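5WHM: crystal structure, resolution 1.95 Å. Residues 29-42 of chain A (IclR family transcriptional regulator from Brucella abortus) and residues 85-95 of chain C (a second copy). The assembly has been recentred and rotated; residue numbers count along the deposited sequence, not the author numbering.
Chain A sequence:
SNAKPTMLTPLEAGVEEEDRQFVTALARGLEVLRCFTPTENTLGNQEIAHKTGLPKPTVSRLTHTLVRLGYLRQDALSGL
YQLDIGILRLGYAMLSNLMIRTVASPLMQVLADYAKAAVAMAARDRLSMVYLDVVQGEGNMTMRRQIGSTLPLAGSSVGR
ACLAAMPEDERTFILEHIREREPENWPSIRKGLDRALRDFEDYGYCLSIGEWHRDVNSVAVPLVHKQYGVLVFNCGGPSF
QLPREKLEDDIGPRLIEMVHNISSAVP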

# COMPACT_ATOMS: atom_id res chain seq x y z
N GLY A 29 17.61 1.92 4.44
CA GLY A 29 16.85 2.41 3.29
C GLY A 29 15.35 2.31 3.48
O GLY A 29 14.60 3.22 3.11
N LEU A 30 14.87 1.21 4.09
CA LEU A 30 13.43 1.14 4.39
C LEU A 30 13.03 2.16 5.47
O LEU A 30 11.93 2.73 5.41
CB LEU A 30 13.05 -0.29 4.78
CG LEU A 30 13.27 -1.26 3.60
CD1 LEU A 30 13.09 -2.74 3.99
CD2 LEU A 30 12.37 -0.90 2.40
N GLU A 31 13.91 2.43 6.45
CA GLU A 31 13.60 3.47 7.44
C GLU A 31 13.47 4.83 6.80
O GLU A 31 12.71 5.67 7.30
CB GLU A 31 14.69 3.58 8.53
CG GLU A 31 14.61 2.66 9.75
CD GLU A 31 13.24 2.49 10.36
OE1 GLU A 31 12.67 3.42 10.98
OE2 GLU A 31 12.74 1.37 10.22
N VAL A 32 14.23 5.10 5.73
CA VAL A 32 14.10 6.38 5.05
C VAL A 32 12.66 6.55 4.53
O VAL A 32 12.03 7.61 4.69
CB VAL A 32 15.11 6.49 3.89
CG1 VAL A 32 14.78 7.71 3.02
CG2 VAL A 32 16.56 6.63 4.41
N LEU A 33 12.11 5.50 3.92
CA LEU A 33 10.74 5.59 3.40
C LEU A 33 9.74 5.87 4.52
O LEU A 33 8.75 6.60 4.32
CB LEU A 33 10.38 4.30 2.70
CG LEU A 33 11.29 3.94 1.51
CD1 LEU A 33 10.83 2.64 0.90
CD2 LEU A 33 11.16 5.05 0.45
N ARG A 34 9.98 5.32 5.71
CA ARG A 34 9.11 5.54 6.87
C ARG A 34 9.16 6.96 7.43
O ARG A 34 8.29 7.29 8.24
CB ARG A 34 9.45 4.55 7.99
CG ARG A 34 9.16 3.15 7.55
CD ARG A 34 9.67 2.14 8.55
NE ARG A 34 8.73 2.02 9.65
CZ ARG A 34 8.25 0.88 10.12
NH1 ARG A 34 8.64 -0.27 9.62
NH2 ARG A 34 7.40 0.90 11.13
N CYS A 35 10.14 7.80 7.03
CA CYS A 35 10.17 9.19 7.49
C CYS A 35 9.02 10.03 6.93
O CYS A 35 8.68 11.07 7.52
CB CYS A 35 11.47 9.89 7.08
SG CYS A 35 12.82 9.28 8.00
N PHE A 36 8.47 9.66 5.79
CA PHE A 36 7.50 10.50 5.12
C PHE A 36 6.13 10.31 5.76
O PHE A 36 5.71 9.19 6.03
CB PHE A 36 7.44 10.16 3.62
CG PHE A 36 8.69 10.49 2.88
CD1 PHE A 36 9.80 9.66 2.96
CD2 PHE A 36 8.77 11.63 2.10
CE1 PHE A 36 10.98 9.96 2.29
CE2 PHE A 36 9.94 11.94 1.41
CZ PHE A 36 11.05 11.11 1.51
N THR A 37 5.43 11.42 6.01
CA THR A 37 4.13 11.44 6.66
C THR A 37 3.24 12.38 5.88
O THR A 37 3.72 13.20 5.08
CB THR A 37 4.21 11.91 8.12
OG1 THR A 37 4.51 13.30 8.15
CG2 THR A 37 5.27 11.10 8.92
N PRO A 38 1.91 12.30 6.06
CA PRO A 38 1.02 13.19 5.31
C PRO A 38 1.37 14.67 5.44
O PRO A 38 1.32 15.40 4.45
CB PRO A 38 -0.36 12.86 5.90
CG PRO A 38 -0.26 11.42 6.27
CD PRO A 38 1.16 11.26 6.79
N THR A 39 1.76 15.13 6.63
CA THR A 39 2.16 16.53 6.72
C THR A 39 3.61 16.75 6.27
O THR A 39 3.91 17.77 5.65
CB THR A 39 1.97 17.07 8.14
OG1 THR A 39 2.56 16.16 9.08
CG2 THR A 39 0.46 17.25 8.44
N GLU A 40 4.49 15.79 6.53
CA GLU A 40 5.89 15.89 6.12
C GLU A 40 6.12 14.96 4.93
O GLU A 40 6.73 13.89 5.05
CB GLU A 40 6.80 15.58 7.27
CG GLU A 40 6.62 16.54 8.42
CD GLU A 40 7.82 16.55 9.32
OE1 GLU A 40 7.77 15.86 10.36
OE2 GLU A 40 8.82 17.23 8.98
N ASN A 41 5.62 15.38 3.77
CA ASN A 41 5.51 14.53 2.59
C ASN A 41 6.56 14.85 1.55
O ASN A 41 6.65 14.15 0.53
CB ASN A 41 4.12 14.68 1.97
CG ASN A 41 3.81 16.11 1.62
OD1 ASN A 41 4.36 16.65 0.67
ND2 ASN A 41 2.94 16.74 2.41
N THR A 42 7.36 15.88 1.78
CA THR A 42 8.43 16.27 0.88
C THR A 42 9.67 16.57 1.71
O THR A 42 9.66 17.48 2.54
CB THR A 42 7.97 17.47 0.03
OG1 THR A 42 9.03 17.89 -0.84
CG2 THR A 42 7.52 18.65 0.90
N ILE C 85 2.94 -6.62 7.89
CA ILE C 85 2.28 -5.33 8.13
C ILE C 85 3.23 -4.17 7.95
O ILE C 85 2.81 -3.07 7.55
CB ILE C 85 1.69 -5.27 9.57
CG1 ILE C 85 0.82 -6.50 9.86
CG2 ILE C 85 0.92 -3.94 9.77
CD1 ILE C 85 -0.25 -6.77 8.78
N GLY C 86 4.51 -4.35 8.29
CA GLY C 86 5.41 -3.23 8.17
C GLY C 86 5.53 -2.71 6.76
O GLY C 86 5.91 -1.55 6.57
N ILE C 87 5.16 -3.50 5.75
CA ILE C 87 5.18 -2.99 4.37
C ILE C 87 4.30 -1.75 4.24
O ILE C 87 4.64 -0.79 3.53
CB ILE C 87 4.75 -4.10 3.38
CG1 ILE C 87 5.77 -5.26 3.34
CG2 ILE C 87 4.51 -3.56 1.95
CD1 ILE C 87 7.10 -4.88 2.63
N LEU C 88 3.16 -1.72 4.95
CA LEU C 88 2.24 -0.58 4.80
C LEU C 88 2.80 0.72 5.38
O LEU C 88 2.38 1.80 4.95
CB LEU C 88 0.86 -0.88 5.43
CG LEU C 88 0.17 -2.11 4.86
CD1 LEU C 88 -1.09 -2.46 5.67
CD2 LEU C 88 -0.20 -1.89 3.38
N ARG C 89 3.73 0.64 6.31
CA ARG C 89 4.34 1.82 6.91
C ARG C 89 5.33 2.51 5.97
O ARG C 89 5.86 3.57 6.31
CB ARG C 89 5.10 1.44 8.19
CG ARG C 89 4.36 0.62 9.26
CD ARG C 89 3.28 1.45 9.95
NE ARG C 89 3.71 2.68 10.64
CZ ARG C 89 4.14 2.77 11.91
NH1 ARG C 89 4.43 3.96 12.42
NH2 ARG C 89 4.31 1.69 12.67
N LEU C 90 5.68 1.87 4.87
CA LEU C 90 6.52 2.52 3.87
C LEU C 90 5.78 3.60 3.08
O LEU C 90 6.41 4.33 2.30
CB LEU C 90 7.07 1.47 2.90
CG LEU C 90 7.87 0.33 3.57
CD1 LEU C 90 8.22 -0.76 2.53
CD2 LEU C 90 9.11 0.86 4.24
N GLY C 91 4.46 3.70 3.23
CA GLY C 91 3.73 4.82 2.65
C GLY C 91 2.46 4.49 1.88
O GLY C 91 1.97 5.37 1.16
N TYR C 92 1.89 3.29 2.04
CA TYR C 92 0.71 2.92 1.25
C TYR C 92 -0.43 3.94 1.38
O TYR C 92 -1.00 4.38 0.36
CB TYR C 92 0.23 1.51 1.65
CG TYR C 92 -1.02 1.07 0.91
CD1 TYR C 92 -0.94 0.44 -0.33
CD2 TYR C 92 -2.29 1.30 1.45
CE1 TYR C 92 -2.08 0.03 -1.02
CE2 TYR C 92 -3.43 0.91 0.76
CZ TYR C 92 -3.31 0.30 -0.48
OH TYR C 92 -4.44 -0.10 -1.12
N ALA C 93 -0.81 4.31 2.62
CA ALA C 93 -1.97 5.20 2.81
C ALA C 93 -1.75 6.59 2.18
O ALA C 93 -2.67 7.17 1.59
CB ALA C 93 -2.29 5.33 4.29
N MSE C 94 -0.58 7.15 2.34
CA MSE C 94 -0.30 8.44 1.71
C MSE C 94 -0.43 8.37 0.18
O MSE C 94 -0.98 9.26 -0.44
CB MSE C 94 1.10 8.92 2.07
CG MSE C 94 1.25 9.26 3.53
SE MSE C 94 3.17 9.47 3.91
CE MSE C 94 3.64 10.68 2.52
N LEU C 95 0.07 7.29 -0.43
CA LEU C 95 -0.00 7.19 -1.89
C LEU C 95 -1.42 6.88 -2.37
O LEU C 95 -1.74 7.14 -3.53
CB LEU C 95 0.97 6.12 -2.39
CG LEU C 95 2.41 6.67 -2.28
CD1 LEU C 95 3.38 5.55 -2.28
CD2 LEU C 95 2.72 7.60 -3.45
O HOH W 1 5.84 5.21 8.52

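The two stretches meet chiefly through shape: no direct hydrogen bond crosses between them, and two projecting side chains of chain C, Leu C90 and Met C94, supply most of what chain C buries in the 482 Å² contact. Chain A offers the last part of a helix followed by an irregular loop. Chain C runs through residues 85-90, helical in backbone angles, into a helix that starts after Gly C91. The CA atoms come nearest at Arg A34 and Leu C90, 5.0 Å apart; farther along, Pro A38 faces Met C94 with CA atoms 6.1 Å apart.

Leu C90 is the first bump. Its CA-to-CB bond points sideways, but in the m,t rotamer its end comes nearer to chain A, where CD2 settles into a hollow made by Leu A30, Leu A33 and Arg A34. CD2 lies 4.1 Å from Leu A30 CB, 4.0 Å from Leu A33 CB and 4.0 Å from Arg A34 CG. It also comes within 3.6 Å of Leu A30 O, so backbone as well as side chains shapes the pocket. A branched leucine suits this place because a compact methyl can enter among aliphatic carbons, including the methylene part of the arginine.

Met C94 fills the second hollow, along the loop. This residue is selenomethionine, and its long, unbranched chain lets SE lie close to the backbone, 3.3 Å from Phe A36 O and 3.5 Å from Thr A37 CA. CE then reaches 4.0 Å from Phe A36 CB and 4.1 Å from Asn A41 CB. Nearer its root, Met C94 CG meets the ring of Pro A38 at CG, 3.8 Å away. The loop that forms this surface is braced internally: Asn A41 ND2 donates to Pro A38 O (2.9 Å), and Glu A40 N donates to Thr A37 OG1 (3.0 Å).

Beside Leu C90 two arginines lie close, with Arg A34 NH2 3.5 Å from Arg C89 NH2. Like charges gain nothing from each other, but both of these nitrogens are hydrogen-bonded elsewhere in the structure, and the contact is one of fit: the Arg C89 methylene CG lies over one face of the Arg A34 guanidinium, while Arg A34 NH2 lies over a face of the Arg C89 guanidinium. One water links the backbones nearby, donating to Arg A34 O (3.2 Å) and Arg C89 O (2.8 Å).

Gly C91, at the N-cap position, has phi/psi of 133/16, where a CB would jam against the carbonyl oxygen of Leu C90. Glycine permits this turn between the two bumps.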